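Local coordinates for protein carbohydrate kinase (PDB 2NWH) that probably transfers a phosphate from ATP to a carbohydrate or similar hydroxyl-bearing substrate, as other pfkB-family kinases of the ribokinase clan do, at residues A[163-168]-A[174-179]; A[218-223]-A[228-233]; A[237-242]-A[248-253]; A[262-267]-A[272-277]. All coordinates share one frame; numbering follows the deposited sequence. Where two conformers were deposited one is given.

Interaction 1. Residues A[163-168]-A[174-179]; sequences LAAIAI and VKLKAA. With CA (calcium ion), chain B.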
# COMPACT_ATOMS: atom_id res chain seq x y z
N LEU A 163 2.19 -7.07 12.34
CA LEU A 163 1.27 -6.19 11.60
C LEU A 163 2.00 -5.02 10.94
O LEU A 163 2.68 -4.25 11.63
CB LEU A 163 0.17 -5.63 12.53
CG LEU A 163 -0.87 -4.60 12.03
CD1 LEU A 163 -1.80 -5.14 10.97
CD2 LEU A 163 -1.71 -4.07 13.22
N ALA A 164 1.83 -4.90 9.63
CA ALA A 164 2.25 -3.73 8.85
C ALA A 164 1.05 -2.89 8.39
O ALA A 164 -0.08 -3.37 8.32
CB ALA A 164 3.08 -4.19 7.61
N ALA A 165 1.31 -1.65 8.05
CA ALA A 165 0.28 -0.68 7.72
C ALA A 165 0.76 0.27 6.65
O ALA A 165 1.93 0.68 6.64
CB ALA A 165 -0.10 0.10 8.97
N ILE A 166 -0.13 0.61 5.75
CA ILE A 166 0.12 1.65 4.75
C ILE A 166 -0.78 2.84 5.07
O ILE A 166 -2.00 2.69 5.22
CB ILE A 166 -0.19 1.09 3.34
CG1 ILE A 166 0.84 0.05 2.91
CG2 ILE A 166 -0.20 2.18 2.25
CD1 ILE A 166 0.28 -0.77 1.71
N ALA A 167 -0.16 4.02 5.11
CA ALA A 167 -0.78 5.24 5.60
C ALA A 167 -1.84 5.85 4.67
O ALA A 167 -2.72 6.58 5.14
CB ALA A 167 0.30 6.28 5.92
N ILE A 168 -1.70 5.61 3.36
CA ILE A 168 -2.60 6.03 2.28
C ILE A 168 -2.57 7.53 1.96
O ILE A 168 -2.36 7.89 0.81
CB ILE A 168 -4.09 5.51 2.45
CG1 ILE A 168 -4.12 3.98 2.54
CG2 ILE A 168 -4.94 5.91 1.26
CD1 ILE A 168 -3.71 3.27 1.24
N VAL A 174 -3.70 9.54 10.41
CA VAL A 174 -4.05 9.82 11.81
C VAL A 174 -4.91 8.70 12.45
O VAL A 174 -4.85 8.46 13.66
CB VAL A 174 -4.77 11.19 11.96
CG1 VAL A 174 -3.89 12.32 11.48
CG2 VAL A 174 -6.11 11.18 11.22
N LYS A 175 -5.66 8.00 11.61
CA LYS A 175 -6.51 6.87 12.02
C LYS A 175 -5.73 5.71 12.65
O LYS A 175 -6.33 4.80 13.27
CB LYS A 175 -7.31 6.37 10.82
CG LYS A 175 -8.32 7.40 10.28
CD LYS A 175 -8.78 7.11 8.84
CE LYS A 175 -9.76 5.99 8.78
NZ LYS A 175 -10.29 5.67 7.41
N LEU A 176 -4.40 5.74 12.46
CA LEU A 176 -3.50 4.67 12.93
C LEU A 176 -2.96 4.93 14.34
O LEU A 176 -2.29 4.08 14.92
CB LEU A 176 -2.33 4.44 11.94
CG LEU A 176 -2.70 3.74 10.63
CD1 LEU A 176 -1.65 4.00 9.58
CD2 LEU A 176 -2.99 2.23 10.81
N LYS A 177 -3.30 6.09 14.91
CA LYS A 177 -2.68 6.57 16.15
C LYS A 177 -2.80 5.60 17.34
O LYS A 177 -1.77 5.29 17.98
CB LYS A 177 -3.21 7.96 16.50
CG LYS A 177 -2.49 8.67 17.65
CD LYS A 177 -3.03 10.10 17.89
CE LYS A 177 -4.58 10.17 17.85
NZ LYS A 177 -5.26 9.33 18.89
N ALA A 178 -4.02 5.09 17.65
CA ALA A 178 -4.14 4.13 18.76
C ALA A 178 -3.48 2.77 18.44
O ALA A 178 -2.96 2.07 19.33
CB ALA A 178 -5.57 3.95 19.20
N ALA A 179 -3.45 2.42 17.16
CA ALA A 179 -2.93 1.12 16.74
C ALA A 179 -1.40 1.11 16.67
O ALA A 179 -0.76 0.05 16.56
CB ALA A 179 -3.52 0.76 15.37
CA CA B . -2.31 1.39 21.51
O HOH W 1 -1.09 -0.35 20.67
O HOH W 2 -4.59 0.43 21.21
O HOH W 3 -0.62 3.30 20.70
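L176 carries this small contact by laying its two methyls against A165 and A167, on strand 163-166 and the turn that follows it. CB of L176 stands well short of the strand, 5.7 Å from A165 CB, and touches nothing of it. With chi1 at -73°, CG lies beside the backbone N and opposite the carbonyl carbon, which brings the branch point forward to 4.8 Å from A165 CB. Beyond the fork, CD2 comes to 4.0 Å from A165 CB, and CD1 lies between A165 and A167, 4.3 Å from A167 CA. The small side chains of A165 and A167 let the leucine fork come close to the backbone. L149 of helix 146-158, I183 in the loop before strand 185-189, and L186 of that strand also touch L176, closing the pocket around it. The short 3-10 segment 174-176 is thereby seated against the central sheet, within the connection between its adjacent parallel strands 163-166 and 185-189. Just beyond, A178 O binds a calcium ion at 2.4 Å, and three waters are also bound to that ion. No hydrogen bond joins the two segments: the contact is a buried, apolar packing of leucine on alanine, whose hold depends on shape and dehydration.

Interaction 2. Residues A[218-223]-A[228-233]; sequences GGVVTR and VVAFNG
An antiparallel beta hairpin pairs strand 219-223 with strand 227-231 on the side of the large central sheet where its parallel run gives way to antiparallel strands. The strands approach to 4.7 Å between axes at 172°. G219 with F231 and V221 with V229 are hydrogen-bonded pairs, each joined by two backbone bonds; V221 N to V229 O is 2.8 Å and G219 N to F231 O 3.1 Å. V220 with A230, between them, and T222 with V228, beyond V221-V229, are the non-hydrogen-bonded pairs. On their face of the sheet the V220 side chain slants across that of V228, CG1 to CG1 at 3.6 Å, while T222 CG2 runs alongside that same V228 methyl. V221 CB meets V229 CG1 at 3.7 Å on the other face. There the F231 ring is turned back over the neighbouring strand by a chi1 of 70°, lying flat on bare glycine backbone: G219 N sits 3.5 Å above the ring centre, and G218 CA makes a CH-pi contact 4.0 Å from the centroid. Helix 207-213 packs on the F231 face; helices 255-266 and 271-286 pack on the V220 and V228 face. Four backbone bonds thus pair the amides and carbonyls of G219, V221, V229 and F231, while apolar side chains pack on both faces.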
# COMPACT_ATOMS: atom_id res chain seq x y z
N GLY A 218 8.46 0.32 14.43
CA GLY A 218 9.14 0.40 13.14
C GLY A 218 8.36 0.99 11.98
O GLY A 218 7.13 1.03 11.97
N GLY A 219 9.09 1.41 10.96
CA GLY A 219 8.48 1.98 9.78
C GLY A 219 9.49 2.44 8.74
O GLY A 219 10.68 2.23 8.91
N VAL A 220 8.95 2.99 7.65
CA VAL A 220 9.69 3.53 6.53
C VAL A 220 9.10 4.90 6.18
O VAL A 220 7.88 5.04 6.02
CB VAL A 220 9.60 2.60 5.33
CG1 VAL A 220 10.32 3.21 4.11
CG2 VAL A 220 10.15 1.25 5.70
N VAL A 221 9.97 5.91 6.06
CA VAL A 221 9.49 7.21 5.61
C VAL A 221 10.27 7.63 4.36
O VAL A 221 11.51 7.63 4.35
CB VAL A 221 9.53 8.27 6.74
CG1 VAL A 221 8.99 9.61 6.23
CG2 VAL A 221 8.72 7.81 7.97
N THR A 222 9.53 7.96 3.30
CA THR A 222 10.16 8.39 2.06
C THR A 222 10.07 9.91 1.88
O THR A 222 9.08 10.53 2.33
CB THR A 222 9.52 7.72 0.84
OG1 THR A 222 8.19 8.20 0.69
CG2 THR A 222 9.49 6.19 0.99
N ARG A 223 11.08 10.49 1.23
CA ARG A 223 11.06 11.93 0.90
C ARG A 223 11.57 12.23 -0.52
O ARG A 223 12.74 11.99 -0.85
CB ARG A 223 11.87 12.73 1.91
CG ARG A 223 11.82 14.23 1.63
CD ARG A 223 12.86 15.00 2.39
NE ARG A 223 12.50 15.22 3.79
CZ ARG A 223 13.28 15.86 4.66
NH1 ARG A 223 12.88 16.03 5.92
NH2 ARG A 223 14.46 16.34 4.28
N VAL A 228 15.20 8.04 1.84
CA VAL A 228 14.35 7.07 2.56
C VAL A 228 15.00 6.71 3.89
O VAL A 228 16.20 6.46 3.94
CB VAL A 228 14.18 5.74 1.79
CG1 VAL A 228 12.97 4.96 2.38
CG2 VAL A 228 14.02 5.96 0.28
N VAL A 229 14.19 6.65 4.95
CA VAL A 229 14.63 6.18 6.25
C VAL A 229 13.81 4.93 6.65
O VAL A 229 12.60 4.87 6.39
CB VAL A 229 14.58 7.32 7.31
CG1 VAL A 229 13.15 7.79 7.58
CG2 VAL A 229 15.30 6.93 8.60
N ALA A 230 14.49 3.92 7.19
CA ALA A 230 13.83 2.72 7.72
C ALA A 230 14.25 2.54 9.16
O ALA A 230 15.38 2.88 9.51
CB ALA A 230 14.19 1.51 6.91
N PHE A 231 13.35 2.05 10.01
CA PHE A 231 13.70 1.81 11.41
C PHE A 231 12.93 0.64 12.01
O PHE A 231 11.88 0.24 11.49
CB PHE A 231 13.56 3.09 12.25
CG PHE A 231 12.13 3.55 12.47
CD1 PHE A 231 11.49 3.31 13.69
CD2 PHE A 231 11.45 4.27 11.48
CE1 PHE A 231 10.15 3.75 13.91
CE2 PHE A 231 10.11 4.70 11.68
CZ PHE A 231 9.47 4.45 12.90
N ASN A 232 13.49 0.08 13.09
CA ASN A 232 12.80 -0.94 13.89
C ASN A 232 13.12 -0.63 15.34
O ASN A 232 13.51 0.49 15.64
CB ASN A 232 13.24 -2.35 13.51
CG ASN A 232 14.73 -2.57 13.74
OD1 ASN A 232 15.34 -1.89 14.57
ND2 ASN A 232 15.32 -3.52 13.02
N GLY A 233 12.99 -1.61 16.23
CA GLY A 233 13.10 -1.37 17.69
C GLY A 233 14.41 -0.78 18.20
O GLY A 233 14.47 -0.18 19.28

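Interaction 3. Residues A[237-242]-A[248-253]; sequences AILHPP and KDVTGA. With NA (sodium ion), chain E.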
# COMPACT_ATOMS: atom_id res chain seq x y z
N ALA A 237 18.29 2.88 9.27
CA ALA A 237 19.12 2.94 8.10
C ALA A 237 18.60 3.99 7.14
O ALA A 237 17.45 4.43 7.25
CB ALA A 237 19.22 1.57 7.42
N ILE A 238 19.44 4.40 6.21
CA ILE A 238 19.12 5.49 5.30
C ILE A 238 19.72 5.19 3.92
O ILE A 238 20.75 4.53 3.83
CB ILE A 238 19.61 6.85 5.87
CG1 ILE A 238 18.86 8.01 5.24
CG2 ILE A 238 21.14 7.01 5.79
CD1 ILE A 238 18.40 8.97 6.28
N LEU A 239 19.08 5.70 2.87
CA LEU A 239 19.61 5.56 1.52
C LEU A 239 20.56 6.71 1.08
O LEU A 239 20.27 7.89 1.30
CB LEU A 239 18.44 5.41 0.56
CG LEU A 239 18.41 4.35 -0.55
CD1 LEU A 239 18.51 2.92 -0.03
CD2 LEU A 239 17.07 4.53 -1.29
N HIS A 240 21.69 6.35 0.48
CA HIS A 240 22.60 7.35 -0.09
C HIS A 240 22.02 8.03 -1.35
O HIS A 240 21.14 7.46 -2.01
CB HIS A 240 23.97 6.72 -0.42
CG HIS A 240 24.71 6.20 0.78
ND1 HIS A 240 25.84 5.42 0.68
CD2 HIS A 240 24.46 6.35 2.11
CE1 HIS A 240 26.27 5.12 1.90
NE2 HIS A 240 25.45 5.66 2.78
N PRO A 241 22.48 9.27 -1.66
CA PRO A 241 22.14 9.85 -2.96
C PRO A 241 22.74 8.98 -4.07
O PRO A 241 23.84 8.43 -3.88
CB PRO A 241 22.82 11.24 -2.92
CG PRO A 241 23.14 11.51 -1.48
CD PRO A 241 23.30 10.17 -0.82
N PRO A 242 22.03 8.84 -5.22
CA PRO A 242 22.55 8.03 -6.34
C PRO A 242 23.87 8.56 -6.89
O PRO A 242 24.03 9.77 -7.02
CB PRO A 242 21.47 8.18 -7.42
CG PRO A 242 20.68 9.39 -7.04
CD PRO A 242 20.71 9.42 -5.53
N LYS A 248 17.88 7.11 -10.24
CA LYS A 248 17.61 8.46 -9.71
C LYS A 248 16.21 8.65 -9.13
O LYS A 248 15.89 9.74 -8.64
CB LYS A 248 17.85 9.52 -10.80
CG LYS A 248 19.12 9.34 -11.59
CD LYS A 248 20.35 9.49 -10.71
CE LYS A 248 21.62 9.71 -11.58
NZ LYS A 248 21.73 8.74 -12.72
N ASP A 249 15.37 7.62 -9.21
CA ASP A 249 14.05 7.62 -8.57
C ASP A 249 13.76 6.24 -8.04
O ASP A 249 13.69 5.27 -8.80
CB ASP A 249 12.95 8.05 -9.57
CG ASP A 249 11.62 8.40 -8.88
OD1 ASP A 249 11.49 8.24 -7.64
OD2 ASP A 249 10.68 8.84 -9.58
N VAL A 250 13.61 6.17 -6.72
CA VAL A 250 13.33 4.94 -5.98
C VAL A 250 12.05 5.10 -5.11
O VAL A 250 11.89 4.45 -4.07
CB VAL A 250 14.57 4.58 -5.11
CG1 VAL A 250 15.78 4.24 -6.01
CG2 VAL A 250 14.92 5.74 -4.11
N THR A 251 11.14 5.96 -5.56
CA THR A 251 9.88 6.19 -4.83
C THR A 251 8.67 6.13 -5.80
O THR A 251 8.72 6.66 -6.92
CB THR A 251 9.90 7.54 -4.07
OG1 THR A 251 10.04 8.61 -5.02
CG2 THR A 251 11.06 7.58 -3.07
N GLY A 252 7.57 5.51 -5.36
CA GLY A 252 6.35 5.50 -6.15
C GLY A 252 5.11 5.90 -5.38
O GLY A 252 5.19 6.58 -4.32
N ALA A 253 3.96 5.49 -5.93
CA ALA A 253 2.65 5.58 -5.26
C ALA A 253 2.69 5.10 -3.80
O ALA A 253 1.93 5.60 -2.97
CB ALA A 253 1.62 4.80 -6.04
NA NA E . 9.27 8.89 -7.45
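D249 OD1 is gripped twice within segment 248-253, which packs against 237-242 through V250 and K248. It binds the sodium ion at 2.3 Å and also accepts the backbone N of T251, 3.1 Å away, from above the carboxylate plane. That bond closes an Asx turn. OD2 of D249 holds the same ion at 2.6 Å, making the carboxylate bidentate; a chi1 of -166° swings it toward the ion. T251 supplies two more ligands, its O at 2.4 Å and its OG1; the hydroxyl also has a hydrogen bond with G224 O. D249 OD1 and T251 OG1 come within 3.0 Å because both bind the metal, not because they share a hydrogen bond. V250, between these two ligands, turns toward the strand: its CG2 meets L239 CD2 tip to tip at 3.7 Å, beside helix 271-286. Farther out, the bent K248 chain passes slantwise over the P242 ring, K248 CD resting 3.7 Å from P242 CG, and its ammonium group reaches back to I244 O and E246 O. Across these two segments the contact is apolar, L239 on V250 and P242 on the K248 methylenes. Metal-binding residues in the Asp-x-Thr-Gly-Ala stretch ahead of helix 255-266 are consistent with the signature of pfkB kinases, where ribokinase relatives keep a monovalent-cation site next to the anion hole.

Interaction 4. Residues A[262-267]-A[272-277]; sequences LAAIAE and REALRQ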
# COMPACT_ATOMS: atom_id res chain seq x y z
N LEU A 262 8.57 -5.05 2.91
CA LEU A 262 7.90 -6.06 3.70
C LEU A 262 8.30 -7.44 3.22
O LEU A 262 8.54 -8.31 4.03
CB LEU A 262 6.38 -5.84 3.63
CG LEU A 262 5.50 -6.75 4.45
CD1 LEU A 262 5.87 -6.50 5.90
CD2 LEU A 262 4.07 -6.37 4.19
N ALA A 263 8.43 -7.63 1.90
CA ALA A 263 8.92 -8.92 1.40
C ALA A 263 10.27 -9.25 1.96
O ALA A 263 10.52 -10.40 2.35
CB ALA A 263 8.95 -8.98 -0.10
N ALA A 264 11.18 -8.27 2.01
CA ALA A 264 12.51 -8.48 2.59
C ALA A 264 12.48 -8.84 4.09
O ALA A 264 13.17 -9.75 4.50
CB ALA A 264 13.42 -7.32 2.33
N ILE A 265 11.69 -8.11 4.87
CA ILE A 265 11.57 -8.38 6.32
C ILE A 265 10.98 -9.78 6.58
O ILE A 265 11.43 -10.51 7.45
CB ILE A 265 10.73 -7.29 7.06
CG1 ILE A 265 11.41 -5.90 7.00
CG2 ILE A 265 10.43 -7.71 8.54
CD1 ILE A 265 12.84 -5.78 7.64
N ALA A 266 9.97 -10.14 5.79
CA ALA A 266 9.25 -11.40 5.97
C ALA A 266 10.16 -12.57 5.64
O ALA A 266 10.04 -13.65 6.21
CB ALA A 266 8.01 -11.41 5.11
N GLU A 267 11.10 -12.34 4.74
CA GLU A 267 12.16 -13.31 4.43
C GLU A 267 13.31 -13.22 5.45
O GLU A 267 14.29 -13.96 5.36
CB GLU A 267 12.67 -13.10 3.00
CG GLU A 267 11.55 -13.28 1.99
CD GLU A 267 11.97 -13.15 0.55
OE1 GLU A 267 13.04 -12.52 0.28
OE2 GLU A 267 11.22 -13.67 -0.31
N ARG A 272 18.60 -2.73 6.44
CA ARG A 272 19.45 -2.14 5.39
C ARG A 272 19.16 -2.82 4.06
O ARG A 272 18.92 -2.15 3.05
CB ARG A 272 20.92 -2.30 5.78
CG ARG A 272 21.83 -1.10 5.52
CD ARG A 272 23.34 -1.45 5.71
NE ARG A 272 23.66 -2.77 5.14
CZ ARG A 272 23.77 -3.08 3.84
NH1 ARG A 272 23.61 -2.17 2.87
NH2 ARG A 272 24.04 -4.34 3.49
N GLU A 273 19.14 -4.16 4.08
CA GLU A 273 18.73 -4.99 2.94
C GLU A 273 17.25 -4.78 2.50
O GLU A 273 16.96 -4.72 1.30
CB GLU A 273 18.95 -6.46 3.28
CG GLU A 273 20.39 -6.85 3.57
CD GLU A 273 20.55 -8.30 4.05
OE1 GLU A 273 19.77 -8.76 4.92
OE2 GLU A 273 21.49 -8.99 3.57
N ALA A 274 16.35 -4.65 3.46
CA ALA A 274 14.93 -4.37 3.20
C ALA A 274 14.77 -3.00 2.55
O ALA A 274 13.99 -2.81 1.61
CB ALA A 274 14.15 -4.46 4.48
N LEU A 275 15.56 -2.05 3.00
CA LEU A 275 15.55 -0.72 2.43
C LEU A 275 15.89 -0.76 0.94
O LEU A 275 15.19 -0.16 0.11
CB LEU A 275 16.62 0.12 3.12
CG LEU A 275 16.27 1.56 3.49
CD1 LEU A 275 17.46 2.22 4.22
CD2 LEU A 275 15.92 2.30 2.25
N ARG A 276 16.99 -1.43 0.62
CA ARG A 276 17.43 -1.53 -0.79
C ARG A 276 16.46 -2.33 -1.66
O ARG A 276 16.32 -2.01 -2.84
CB ARG A 276 18.85 -2.07 -0.89
CG ARG A 276 19.87 -1.07 -0.32
CD ARG A 276 21.30 -1.50 -0.62
NE ARG A 276 21.61 -1.32 -2.03
CZ ARG A 276 21.88 -2.31 -2.88
NH1 ARG A 276 21.86 -3.57 -2.45
NH2 ARG A 276 22.18 -2.04 -4.14
N GLN A 277 15.83 -3.36 -1.10
CA GLN A 277 14.84 -4.13 -1.89
C GLN A 277 13.60 -3.30 -2.19
O GLN A 277 13.06 -3.35 -3.32
CB GLN A 277 14.43 -5.46 -1.23
CG GLN A 277 13.37 -6.19 -2.09
CD GLN A 277 13.11 -7.63 -1.68
OE1 GLN A 277 14.00 -8.49 -1.71
NE2 GLN A 277 11.88 -7.90 -1.29
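A263 opens the contact near the C-terminal end of helix 255-266, its CB lying 3.3 Å from NE2 of Q277 on helix 271-286. Q277 was deposited in two conformers, so this approach is doubtful. In the conformer described CG is anti to the backbone N, chi1 179°, and the extended chain stretches across the groove toward the first helix. Its NE2 also comes near A264 N, but both are donors and do not bond; in this conformer NE2 makes a weak hydrogen bond to G260 O, one turn earlier. A264 comes next and is the point of closest backbone approach. Its CB presses against A274, 3.4 Å from CA and 3.7 Å from CB, the former tighter than an ordinary van der Waals contact. The CD and CB of Q277 lie beside the same A264 methyl. I265 then reaches round from the flank: chi1 of -63° sets CG1 beside the backbone N, and CD1 ends 3.7 Å from A274 CB, so the A274 methyl meets both A264 and I265. At the helix end E267 takes its own partner, a salt bridge to K269 in the connecting turn. The short helical segments run roughly antiparallel, 148° between directions, their axes coming to 8.2 Å. Alanine facing alanine permits this close spacing, in a buried helical hairpin against the central sheet. Small apolar surfaces carry the join, no hydrogen bond crosses between the two segments, and the Q277 side chain lies across A263 and A264 without bonding to either.

Interactions 2 and 3 are joined by backbone: A230 O lies 2.9 Å from A237 N, so strand 236-239 extends the hairpin. Interaction 4 covers the same region through L275, whose CD2 is 3.5 Å from L239 CD1 and 3.9 Å from V228 CB. Interaction 1 sits farther along the sheet, its centre 14 Å from that of interaction 2, and meets interaction 4 where A164 CB touches L262 CD1 at 4.0 Å. The sodium ion of interaction 3 is about 8 Å from the side chain of T222, placing the hairpin's end near a site that probably borders the active site. The calcium bound by A178 O is separate, about 32 Å from the sodium ion.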